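Local coordinates for protein ethylbenzene dehydrogenase alpha-subunit (Aromatoleum aromaticum, PDB 2IVF) that belongs to the molybdopterin oxidoreductase family and carries a molybdenum atom, an iron/sulfur cluster (SF4) and the ligands MGD and MD1, at residues G340-A345 and R811-L816; L550-G555 and A576-A581; P568-S573 and K941-A946; K582-W587 and H818-E823. One frame throughout, in Å; residues are numbered along the deposited sequence.

Overall arrangement
Interactions 2, 3 and 4 sit side by side, with centres 10 to 14 Å apart, around helix 574-583. Interaction 2 uses one face of that helix and interaction 4 its C-terminal end, while interaction 3 flanks its start. Glu580 ties them together: OE1 meets Lys572 NZ of interaction 3 at 2.7 Å, and OE2 lies 2.9 Å from Trp820 NE1 of interaction 4, a probable hydrogen bond. Interaction 1 is further out, its centre about 17 Å from that of interaction 4, to which Lys341 NZ and Asp819 OD1 join it by a salt bridge. The iron/sulfur cluster pocket is built from other residues, Cys86, Cys92 and Cys127 among them.

Interaction 1: residues G340-A345 and R811-L816; sequences GKFLSA and RAQFYL
Tyr815 reaches Gly340 through a short hydrogen bond, its OH donating to the backbone O of Gly340 over 2.5 Å. The hydroxyl is tilted 18° from the carbonyl plane of Gly340, while Gly340 O lies in the plane of the phenol ring. At the backbone angles of Gly340 a side chain would collide with the preceding carbonyl. A second polar bond lies within 811-816: Gln813 NE2 donates nearly straight to Tyr815 O (2.7 Å) in its own amide plane.

The aromatic part is a T-shaped pair. Tyr815 turns its CD2 edge onto one face of Phe342, with ring planes at 82°, and Phe342 CZ stands 3.7 Å from Tyr815 CD2. Tyr815 gets there with CG anti to the backbone N (chi1 -170°). Phe342 CZ also touches Tyr815 O, the acceptor of Gln813, at 3.5 Å without bonding. At the rim of the Phe342 ring, CE2 meets Gln813 NE2 at 3.7 Å, and Val335 of strand 334-336 packs on both Phe342 and Tyr815.

Edge on Phe342 and hydroxyl on Gly340 O should limit both shift and rotation of the ring, so one residue joins two loops far apart in sequence by polar and apolar means.

Interaction 2: residues L550-G555 and A576-A581; sequences LYYHVG and AYLDEA
Asp579 OD1 accepts from two waters, one at 2.7 Å that also bonds Tyr552 OH (2.8 Å), the other at 3.1 Å that also bonds Tyr551 OH (2.6 Å). One carboxylate oxygen thus reaches both phenols without touching either, and Tyr551 OH is held besides by Asn561 ND2. Asp579 is exposed, so the water-bridged part probably lies toward solvent.

Apart from the waters the contact is apolar, and it is made by one methyl. Leu578 CD2 sits over a face of the Tyr551 ring in a CH-pi contact, 4.2 Å from the centroid and 26° off the ring normal; the same methyl approaches Tyr552 OH to 3.6 Å. Here the last turn of helix 546-553 packs beside helix 574-583 within the molybdopterin oxidoreductase family region, two neighbouring helices bridged by side chains and water.

The tyrosines are sequence neighbours that also pack on each other: Tyr551 CD2 lies 3.7 Å above the middle of the Tyr552 ring. Their different first torsions, chi1 -177° for Tyr551 and -77° for Tyr552, bring both phenols round to the same leucine. Met548, on the same helix as the tyrosines, also touches Leu578.

Interaction 3: residues P568-S573 and K941-A946; sequences PALKKS and KPLHLA
Leu570 drives one methyl against Pro942 and the other against Leu943, and the two branches pack quite differently. On the tight side, Leu570 CD1 rests on the proline ring, 3.5 Å from Pro942 CG, nearer than carbons usually come, and it touches Pro942 CD as well. With CG anti to the carbonyl carbon (chi1 -59°) and chi2 extended, Leu570 holds its fork toward the 941-946 segment and straddles the two residues. On the looser side, Leu570 CD2 meets Leu943 CD2 and CG at 4.0 Å, an ordinary van der Waals contact. Tyr577 of helix 574-583 packs against both Leu570 and Pro942, and Ala824 of helix 819-824 touches Leu570 as well.

The leucine is the apolar anchor of a loop in which Pro568, Ala569 and Lys571 are exposed, with Lys571 tied to Glu823 by a salt bridge. Pro942 and Leu943, in contrast, are buried. Glycerol, probably from the crystallisation liquor, accompanies this region and bonds Leu943 O.

The partner of the loop is a short 3-10 segment, 942-945, whose i to i+3 bonds include Leu945 N to Pro942 O (3.0 Å). The loop itself ends at Ser573, the N-cap of helix 574-583, whose OG makes a weak bond to Ala576 N, so a 3-10 turn is packed here against the lead-in to a helix.

Interaction 4: residues K582-W587 and H818-E823; sequences KEKGWW and HDWYLE
An aromatic cluster of Trp586, His818 and Trp820 joins the end of helix 574-583 to the start of helix 819-824. Trp586 points its six-membered ring edge at the face of Trp820, an offset edge-to-face pair with planes at 62°. The touching atom is CZ3, which stands 3.4 Å above the Trp820 plane, toward the rim, and 3.5 Å from Trp820 CZ2. The next ring atom, Trp586 CH2, meets His818 NE2 at 3.7 Å; those two rings lie obliquely, with planes at 57°. His818 CE1 also lies over the face of Trp820, so the imidazole and the Trp586 edge share that indole.

Both segments are helix ends held by classic capping motifs. Gly585 terminates helix 574-583 in a Schellman motif, taking a positive phi. On the partner segment His818 is the N-cap of helix 819-824: Trp820 N, close to the imidazole plane, donates to His818 ND1 at 3.2 Å. The other ring nitrogen, NE2, hydrogen-bonds Gly947 O, a pattern consistent with a proton on NE2. Chi1 of -176° for His818 puts CG anti to the backbone N and lets the ring fold back to its own helix start while meeting Trp586.

Lys584, itself exposed, lies alongside the cluster: its CB sits 3.8 Å above the middle of the Trp586 ring. Lys584 NZ and Trp820 NE1, 4.4 Å apart at the indole edge, are not bonded to each other but brought together by their common acceptor, Glu580 OE2.

Interaction 1: residues G340-A345 and R811-L816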
# COMPACT_ATOMS: atom_id res chain seq x y z
N GLY A 340 -26.68 15.27 -38.87
CA GLY A 340 -26.32 14.78 -37.55
C GLY A 340 -25.56 15.81 -36.73
O GLY A 340 -25.01 15.51 -35.68
N LYS A 341 -25.54 17.04 -37.21
CA LYS A 341 -24.74 18.06 -36.57
C LYS A 341 -25.66 19.06 -35.89
O LYS A 341 -26.80 19.27 -36.33
CB LYS A 341 -23.80 18.71 -37.62
CG LYS A 341 -22.47 17.91 -37.73
CD LYS A 341 -21.84 17.99 -39.08
CE LYS A 341 -20.72 16.95 -39.25
NZ LYS A 341 -19.73 16.89 -38.13
N PHE A 342 -25.18 19.66 -34.81
CA PHE A 342 -25.97 20.68 -34.12
C PHE A 342 -26.48 21.72 -35.14
O PHE A 342 -25.74 22.15 -36.05
CB PHE A 342 -25.17 21.39 -33.03
CG PHE A 342 -24.88 20.54 -31.82
CD1 PHE A 342 -25.86 20.26 -30.88
CD2 PHE A 342 -23.59 20.04 -31.60
CE1 PHE A 342 -25.59 19.49 -29.75
CE2 PHE A 342 -23.30 19.29 -30.51
CZ PHE A 342 -24.30 19.00 -29.55
N LEU A 343 -27.75 22.09 -34.99
CA LEU A 343 -28.32 23.19 -35.76
C LEU A 343 -27.61 24.47 -35.35
O LEU A 343 -27.57 24.79 -34.16
CB LEU A 343 -29.81 23.32 -35.46
CG LEU A 343 -30.54 24.43 -36.20
CD1 LEU A 343 -30.40 24.20 -37.69
CD2 LEU A 343 -32.00 24.48 -35.75
N SER A 344 -27.04 25.17 -36.34
CA SER A 344 -26.30 26.40 -36.09
C SER A 344 -26.97 27.60 -36.72
O SER A 344 -27.81 27.48 -37.63
CB SER A 344 -24.86 26.30 -36.59
OG SER A 344 -24.76 26.60 -37.97
N ALA A 345 -26.61 28.78 -36.22
CA ALA A 345 -27.17 30.02 -36.71
C ALA A 345 -26.70 30.24 -38.13
O ALA A 345 -27.40 30.84 -38.93
CB ALA A 345 -26.76 31.17 -35.82
N ARG A 811 -21.79 23.90 -23.07
CA ARG A 811 -22.48 23.13 -22.05
C ARG A 811 -21.79 21.81 -21.79
O ARG A 811 -20.81 21.45 -22.43
CB ARG A 811 -23.92 22.91 -22.48
CG ARG A 811 -24.70 24.20 -22.51
CD ARG A 811 -25.70 24.31 -23.67
NE ARG A 811 -26.51 25.48 -23.37
CZ ARG A 811 -26.13 26.74 -23.60
NH1 ARG A 811 -25.00 27.01 -24.23
NH2 ARG A 811 -26.93 27.72 -23.23
N ALA A 812 -22.26 21.12 -20.74
CA ALA A 812 -21.76 19.79 -20.44
C ALA A 812 -22.34 18.96 -21.58
O ALA A 812 -23.55 18.87 -21.71
CB ALA A 812 -22.23 19.31 -19.12
N GLN A 813 -21.47 18.38 -22.39
CA GLN A 813 -21.82 18.01 -23.74
C GLN A 813 -21.72 16.52 -23.94
O GLN A 813 -20.64 15.97 -23.94
CB GLN A 813 -20.90 18.72 -24.71
CG GLN A 813 -21.30 18.48 -26.12
CD GLN A 813 -20.50 19.27 -27.10
OE1 GLN A 813 -19.97 20.33 -26.77
NE2 GLN A 813 -20.41 18.77 -28.34
N PHE A 814 -22.88 15.88 -24.06
CA PHE A 814 -22.96 14.45 -24.31
C PHE A 814 -22.99 14.03 -25.75
O PHE A 814 -22.72 12.86 -26.02
CB PHE A 814 -24.12 13.89 -23.55
CG PHE A 814 -23.96 14.11 -22.09
CD1 PHE A 814 -23.14 13.28 -21.36
CD2 PHE A 814 -24.49 15.22 -21.49
CE1 PHE A 814 -22.90 13.51 -20.05
CE2 PHE A 814 -24.25 15.45 -20.17
CZ PHE A 814 -23.46 14.58 -19.44
N TYR A 815 -23.31 14.96 -26.65
CA TYR A 815 -23.29 14.69 -28.08
C TYR A 815 -22.05 15.29 -28.75
O TYR A 815 -21.91 16.52 -28.81
CB TYR A 815 -24.59 15.18 -28.70
CG TYR A 815 -24.82 14.75 -30.12
CD1 TYR A 815 -24.93 13.41 -30.46
CD2 TYR A 815 -24.94 15.68 -31.12
CE1 TYR A 815 -25.13 13.02 -31.80
CE2 TYR A 815 -25.14 15.29 -32.44
CZ TYR A 815 -25.25 13.97 -32.77
OH TYR A 815 -25.47 13.60 -34.09
N LEU A 816 -21.13 14.44 -29.22
CA LEU A 816 -19.91 14.93 -29.91
C LEU A 816 -20.12 14.71 -31.39
O LEU A 816 -20.04 13.59 -31.88
CB LEU A 816 -18.65 14.23 -29.41
CG LEU A 816 -18.50 14.30 -27.89
CD1 LEU A 816 -17.35 13.40 -27.39
CD2 LEU A 816 -18.26 15.74 -27.41

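Interaction 2: residues L550-G555 and A576-A581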
# COMPACT_ATOMS: atom_id res chain seq x y z
N LEU A 550 6.95 7.27 -28.92
CA LEU A 550 6.86 5.82 -28.78
C LEU A 550 6.55 5.18 -30.11
O LEU A 550 7.18 4.17 -30.49
CB LEU A 550 5.84 5.40 -27.74
CG LEU A 550 6.17 5.73 -26.28
CD1 LEU A 550 5.02 5.32 -25.39
CD2 LEU A 550 7.51 5.10 -25.83
N TYR A 551 5.63 5.81 -30.86
CA TYR A 551 5.24 5.34 -32.19
C TYR A 551 6.35 5.44 -33.21
O TYR A 551 6.58 4.51 -33.96
CB TYR A 551 4.04 6.18 -32.73
CG TYR A 551 3.48 5.77 -34.08
CD1 TYR A 551 2.52 4.77 -34.19
CD2 TYR A 551 3.84 6.46 -35.26
CE1 TYR A 551 1.98 4.41 -35.46
CE2 TYR A 551 3.29 6.12 -36.47
CZ TYR A 551 2.35 5.10 -36.56
OH TYR A 551 1.86 4.82 -37.81
N TYR A 552 7.02 6.59 -33.25
CA TYR A 552 8.04 6.89 -34.24
C TYR A 552 9.44 6.36 -33.91
O TYR A 552 10.21 6.11 -34.81
CB TYR A 552 8.12 8.40 -34.41
CG TYR A 552 6.99 8.93 -35.24
CD1 TYR A 552 6.85 8.52 -36.56
CD2 TYR A 552 6.04 9.81 -34.72
CE1 TYR A 552 5.82 8.97 -37.34
CE2 TYR A 552 4.99 10.31 -35.53
CZ TYR A 552 4.90 9.88 -36.83
OH TYR A 552 3.88 10.31 -37.68
N HIS A 553 9.74 6.16 -32.64
CA HIS A 553 11.11 5.84 -32.24
C HIS A 553 11.28 4.57 -31.44
O HIS A 553 12.40 4.05 -31.36
CB HIS A 553 11.71 6.99 -31.41
CG HIS A 553 11.82 8.26 -32.18
ND1 HIS A 553 12.75 8.44 -33.17
CD2 HIS A 553 11.08 9.39 -32.14
CE1 HIS A 553 12.59 9.64 -33.70
NE2 HIS A 553 11.59 10.24 -33.07
N VAL A 554 10.20 4.06 -30.86
CA VAL A 554 10.35 2.89 -30.03
C VAL A 554 9.62 1.67 -30.60
O VAL A 554 9.38 0.67 -29.89
CB VAL A 554 9.93 3.16 -28.57
CG1 VAL A 554 10.36 2.00 -27.69
CG2 VAL A 554 10.53 4.51 -28.04
N GLY A 555 9.23 1.79 -31.87
CA GLY A 555 8.68 0.69 -32.64
C GLY A 555 7.25 0.31 -32.30
O GLY A 555 6.78 -0.74 -32.73
N ALA A 576 -3.14 5.55 -39.32
CA ALA A 576 -3.97 6.12 -40.36
C ALA A 576 -4.73 7.34 -39.86
O ALA A 576 -4.79 8.37 -40.53
CB ALA A 576 -4.91 5.08 -40.91
N TYR A 577 -5.33 7.23 -38.68
CA TYR A 577 -5.91 8.38 -38.01
C TYR A 577 -4.86 9.46 -37.72
O TYR A 577 -5.11 10.65 -37.94
CB TYR A 577 -6.58 7.96 -36.71
CG TYR A 577 -7.99 7.39 -36.87
CD1 TYR A 577 -9.08 8.24 -37.08
CD2 TYR A 577 -8.23 6.03 -36.76
CE1 TYR A 577 -10.40 7.73 -37.17
CE2 TYR A 577 -9.54 5.50 -36.86
CZ TYR A 577 -10.62 6.35 -37.07
OH TYR A 577 -11.91 5.81 -37.20
N LEU A 578 -3.67 9.06 -37.27
CA LEU A 578 -2.56 10.02 -37.06
C LEU A 578 -2.22 10.81 -38.32
O LEU A 578 -2.10 12.04 -38.29
CB LEU A 578 -1.31 9.29 -36.56
CG LEU A 578 -0.05 10.10 -36.30
CD1 LEU A 578 -0.26 11.19 -35.29
CD2 LEU A 578 1.02 9.15 -35.83
N ASP A 579 -2.04 10.09 -39.43
CA ASP A 579 -1.74 10.75 -40.69
C ASP A 579 -2.80 11.76 -41.07
O ASP A 579 -2.48 12.81 -41.59
CB ASP A 579 -1.58 9.73 -41.82
CG ASP A 579 -0.21 9.06 -41.81
OD1 ASP A 579 0.58 9.28 -40.84
OD2 ASP A 579 0.05 8.30 -42.76
N GLU A 580 -4.07 11.40 -40.87
CA GLU A 580 -5.18 12.28 -41.19
C GLU A 580 -5.15 13.51 -40.28
O GLU A 580 -5.33 14.64 -40.72
CB GLU A 580 -6.50 11.53 -41.01
CG GLU A 580 -7.67 12.33 -41.51
CD GLU A 580 -9.00 11.79 -41.05
OE1 GLU A 580 -9.10 10.59 -40.72
OE2 GLU A 580 -9.97 12.57 -41.03
N ALA A 581 -4.89 13.26 -39.02
CA ALA A 581 -4.80 14.32 -38.03
C ALA A 581 -3.66 15.29 -38.31
O ALA A 581 -3.87 16.50 -38.23
CB ALA A 581 -4.66 13.75 -36.64
O HOH W 1 1.87 6.72 -39.55
O HOH W 2 3.00 8.78 -39.79

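Interaction 3: residues P568-S573 and K941-A946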
# COMPACT_ATOMS: atom_id res chain seq x y z
N PRO A 568 -13.12 -2.55 -33.51
CA PRO A 568 -13.61 -2.88 -34.84
C PRO A 568 -14.61 -1.92 -35.46
O PRO A 568 -14.90 -2.04 -36.64
CB PRO A 568 -14.27 -4.25 -34.67
CG PRO A 568 -14.33 -4.54 -33.23
CD PRO A 568 -13.57 -3.52 -32.48
N ALA A 569 -15.14 -1.00 -34.66
CA ALA A 569 -16.01 0.06 -35.15
C ALA A 569 -15.22 1.16 -35.82
O ALA A 569 -15.81 2.06 -36.44
CB ALA A 569 -16.85 0.65 -33.99
N LEU A 570 -13.88 1.12 -35.70
CA LEU A 570 -13.06 2.13 -36.34
C LEU A 570 -12.75 1.68 -37.77
O LEU A 570 -12.62 0.48 -38.05
CB LEU A 570 -11.79 2.41 -35.51
CG LEU A 570 -11.96 2.90 -34.06
CD1 LEU A 570 -10.58 3.17 -33.40
CD2 LEU A 570 -12.85 4.17 -33.88
N LYS A 571 -12.66 2.65 -38.68
CA LYS A 571 -12.52 2.36 -40.10
C LYS A 571 -11.05 2.21 -40.48
O LYS A 571 -10.73 1.77 -41.60
CB LYS A 571 -13.21 3.45 -40.92
CG LYS A 571 -12.61 4.88 -40.79
CD LYS A 571 -13.59 5.89 -41.44
CE LYS A 571 -12.90 6.99 -42.23
NZ LYS A 571 -13.87 7.62 -43.16
N LYS A 572 -10.16 2.56 -39.56
CA LYS A 572 -8.73 2.48 -39.82
C LYS A 572 -7.89 2.47 -38.56
O LYS A 572 -8.39 2.63 -37.44
CB LYS A 572 -8.31 3.63 -40.74
CG LYS A 572 -8.58 5.00 -40.18
CD LYS A 572 -8.58 6.00 -41.30
CE LYS A 572 -8.81 7.42 -40.86
NZ LYS A 572 -8.60 8.34 -42.05
N SER A 573 -6.60 2.23 -38.76
CA SER A 573 -5.65 2.09 -37.67
C SER A 573 -5.31 3.43 -37.06
O SER A 573 -5.48 4.48 -37.69
CB SER A 573 -4.32 1.50 -38.15
OG SER A 573 -3.76 2.30 -39.22
N LYS A 941 -6.21 5.02 -27.97
CA LYS A 941 -7.51 5.19 -28.61
C LYS A 941 -7.38 6.20 -29.75
O LYS A 941 -7.10 7.36 -29.51
CB LYS A 941 -8.61 5.61 -27.60
CG LYS A 941 -9.98 5.72 -28.29
CD LYS A 941 -11.12 5.48 -27.33
CE LYS A 941 -12.46 5.79 -27.96
NZ LYS A 941 -13.60 5.35 -27.07
N PRO A 942 -7.52 5.73 -31.00
CA PRO A 942 -7.27 6.62 -32.13
C PRO A 942 -8.13 7.89 -32.18
O PRO A 942 -7.68 8.89 -32.74
CB PRO A 942 -7.57 5.74 -33.34
CG PRO A 942 -7.37 4.42 -32.90
CD PRO A 942 -7.88 4.39 -31.47
N LEU A 943 -9.35 7.84 -31.61
CA LEU A 943 -10.26 8.99 -31.65
C LEU A 943 -9.66 10.14 -30.85
O LEU A 943 -9.98 11.29 -31.07
CB LEU A 943 -11.64 8.64 -31.08
CG LEU A 943 -12.47 7.65 -31.90
CD1 LEU A 943 -13.85 7.52 -31.22
CD2 LEU A 943 -12.56 8.13 -33.32
N HIS A 944 -8.73 9.82 -29.96
CA HIS A 944 -8.04 10.86 -29.21
C HIS A 944 -6.92 11.59 -29.94
O HIS A 944 -6.28 12.43 -29.35
CB HIS A 944 -7.60 10.35 -27.86
CG HIS A 944 -8.74 9.85 -27.04
ND1 HIS A 944 -8.57 9.38 -25.75
CD2 HIS A 944 -10.07 9.82 -27.28
CE1 HIS A 944 -9.74 8.98 -25.28
NE2 HIS A 944 -10.67 9.27 -26.17
N LEU A 945 -6.78 11.33 -31.25
CA LEU A 945 -5.97 12.13 -32.14
C LEU A 945 -6.82 13.25 -32.72
O LEU A 945 -6.30 14.12 -33.40
CB LEU A 945 -5.42 11.24 -33.26
CG LEU A 945 -4.34 10.24 -32.79
CD1 LEU A 945 -4.21 9.08 -33.77
CD2 LEU A 945 -2.99 10.96 -32.58
N ALA A 946 -8.12 13.25 -32.44
CA ALA A 946 -9.01 14.20 -33.10
C ALA A 946 -8.71 15.63 -32.70
O ALA A 946 -8.39 15.89 -31.58
CB ALA A 946 -10.48 13.88 -32.79

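Interaction 4: residues K582-W587 and H818-E823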
# COMPACT_ATOMS: atom_id res chain seq x y z
N LYS A 582 -2.48 14.79 -38.67
CA LYS A 582 -1.40 15.74 -39.04
C LYS A 582 -1.59 16.41 -40.35
O LYS A 582 -1.12 17.53 -40.54
CB LYS A 582 0.01 15.17 -38.93
CG LYS A 582 0.30 13.89 -39.62
CD LYS A 582 1.05 12.96 -38.59
CE LYS A 582 2.54 13.32 -38.41
NZ LYS A 582 3.30 13.21 -39.67
N GLU A 583 -2.29 15.76 -41.27
CA GLU A 583 -2.62 16.39 -42.54
C GLU A 583 -3.48 17.61 -42.28
O GLU A 583 -3.34 18.61 -42.95
CB GLU A 583 -3.34 15.42 -43.47
CG GLU A 583 -3.11 15.70 -44.92
CD GLU A 583 -1.64 15.55 -45.31
OE1 GLU A 583 -0.93 14.72 -44.68
OE2 GLU A 583 -1.20 16.27 -46.23
N LYS A 584 -4.36 17.51 -41.29
CA LYS A 584 -5.29 18.60 -40.94
C LYS A 584 -4.69 19.64 -39.99
O LYS A 584 -5.33 20.63 -39.66
CB LYS A 584 -6.61 18.01 -40.38
CG LYS A 584 -7.39 17.25 -41.45
CD LYS A 584 -8.66 16.57 -40.94
CE LYS A 584 -9.40 15.95 -42.11
NZ LYS A 584 -10.56 15.12 -41.69
N GLY A 585 -3.45 19.45 -39.58
CA GLY A 585 -2.76 20.44 -38.77
C GLY A 585 -3.13 20.28 -37.31
O GLY A 585 -2.87 21.18 -36.49
N TRP A 586 -3.71 19.13 -36.97
CA TRP A 586 -4.13 18.89 -35.59
C TRP A 586 -2.96 18.54 -34.68
O TRP A 586 -3.07 18.72 -33.46
CB TRP A 586 -5.21 17.82 -35.54
CG TRP A 586 -6.46 18.25 -36.15
CD1 TRP A 586 -6.83 19.54 -36.50
CD2 TRP A 586 -7.55 17.41 -36.53
NE1 TRP A 586 -8.07 19.53 -37.08
CE2 TRP A 586 -8.54 18.24 -37.10
CE3 TRP A 586 -7.78 16.03 -36.46
CZ2 TRP A 586 -9.74 17.73 -37.58
CZ3 TRP A 586 -8.97 15.53 -36.93
CH2 TRP A 586 -9.93 16.37 -37.49
N TRP A 587 -1.89 17.99 -35.25
CA TRP A 587 -0.65 17.80 -34.50
C TRP A 587 0.45 18.41 -35.32
O TRP A 587 0.49 18.20 -36.51
CB TRP A 587 -0.38 16.32 -34.23
CG TRP A 587 -1.56 15.68 -33.54
CD1 TRP A 587 -2.57 15.00 -34.15
CD2 TRP A 587 -1.90 15.74 -32.15
NE1 TRP A 587 -3.50 14.61 -33.22
CE2 TRP A 587 -3.10 15.03 -31.98
CE3 TRP A 587 -1.27 16.28 -31.01
CZ2 TRP A 587 -3.72 14.88 -30.74
CZ3 TRP A 587 -1.88 16.12 -29.78
CH2 TRP A 587 -3.08 15.41 -29.65
N HIS A 818 -18.53 15.63 -34.05
CA HIS A 818 -17.32 15.60 -34.85
C HIS A 818 -17.40 14.36 -35.73
O HIS A 818 -17.79 13.29 -35.27
CB HIS A 818 -16.14 15.52 -33.86
CG HIS A 818 -14.78 15.58 -34.48
ND1 HIS A 818 -14.24 14.54 -35.21
CD2 HIS A 818 -13.82 16.54 -34.42
CE1 HIS A 818 -13.03 14.88 -35.62
NE2 HIS A 818 -12.74 16.08 -35.15
N ASP A 819 -16.99 14.50 -36.99
CA ASP A 819 -17.06 13.41 -37.99
C ASP A 819 -16.49 12.08 -37.54
O ASP A 819 -17.10 11.04 -37.78
CB ASP A 819 -16.36 13.85 -39.28
CG ASP A 819 -17.11 14.96 -40.01
OD1 ASP A 819 -18.33 15.12 -39.77
OD2 ASP A 819 -16.48 15.65 -40.85
N TRP A 820 -15.35 12.10 -36.87
CA TRP A 820 -14.73 10.87 -36.40
C TRP A 820 -15.63 10.14 -35.41
O TRP A 820 -15.76 8.91 -35.44
CB TRP A 820 -13.40 11.14 -35.72
CG TRP A 820 -12.28 11.52 -36.65
CD1 TRP A 820 -12.35 12.07 -37.86
CD2 TRP A 820 -10.90 11.49 -36.30
NE1 TRP A 820 -11.08 12.32 -38.35
CE2 TRP A 820 -10.17 11.98 -37.39
CE3 TRP A 820 -10.21 11.07 -35.17
CZ2 TRP A 820 -8.78 12.04 -37.39
CZ3 TRP A 820 -8.83 11.14 -35.16
CH2 TRP A 820 -8.14 11.63 -36.26
N TYR A 821 -16.22 10.89 -34.49
CA TYR A 821 -17.14 10.32 -33.51
C TYR A 821 -18.46 9.82 -34.08
O TYR A 821 -18.93 8.72 -33.75
CB TYR A 821 -17.39 11.31 -32.35
CG TYR A 821 -16.21 11.35 -31.42
CD1 TYR A 821 -15.00 11.93 -31.82
CD2 TYR A 821 -16.28 10.79 -30.14
CE1 TYR A 821 -13.92 11.96 -30.99
CE2 TYR A 821 -15.23 10.82 -29.33
CZ TYR A 821 -14.05 11.38 -29.73
OH TYR A 821 -13.02 11.38 -28.88
N LEU A 822 -19.03 10.61 -34.97
CA LEU A 822 -20.19 10.21 -35.72
C LEU A 822 -19.92 8.86 -36.43
O LEU A 822 -20.69 7.90 -36.26
CB LEU A 822 -20.52 11.31 -36.74
CG LEU A 822 -21.20 12.59 -36.24
CD1 LEU A 822 -21.43 13.61 -37.41
CD2 LEU A 822 -22.53 12.22 -35.60
N GLU A 823 -18.83 8.77 -37.19
CA GLU A 823 -18.52 7.56 -37.98
C GLU A 823 -18.17 6.35 -37.09
O GLU A 823 -18.51 5.23 -37.44
CB GLU A 823 -17.39 7.83 -38.97
CG GLU A 823 -17.87 8.62 -40.19
CD GLU A 823 -16.81 8.92 -41.25
OE1 GLU A 823 -15.64 8.46 -41.13
OE2 GLU A 823 -17.19 9.62 -42.24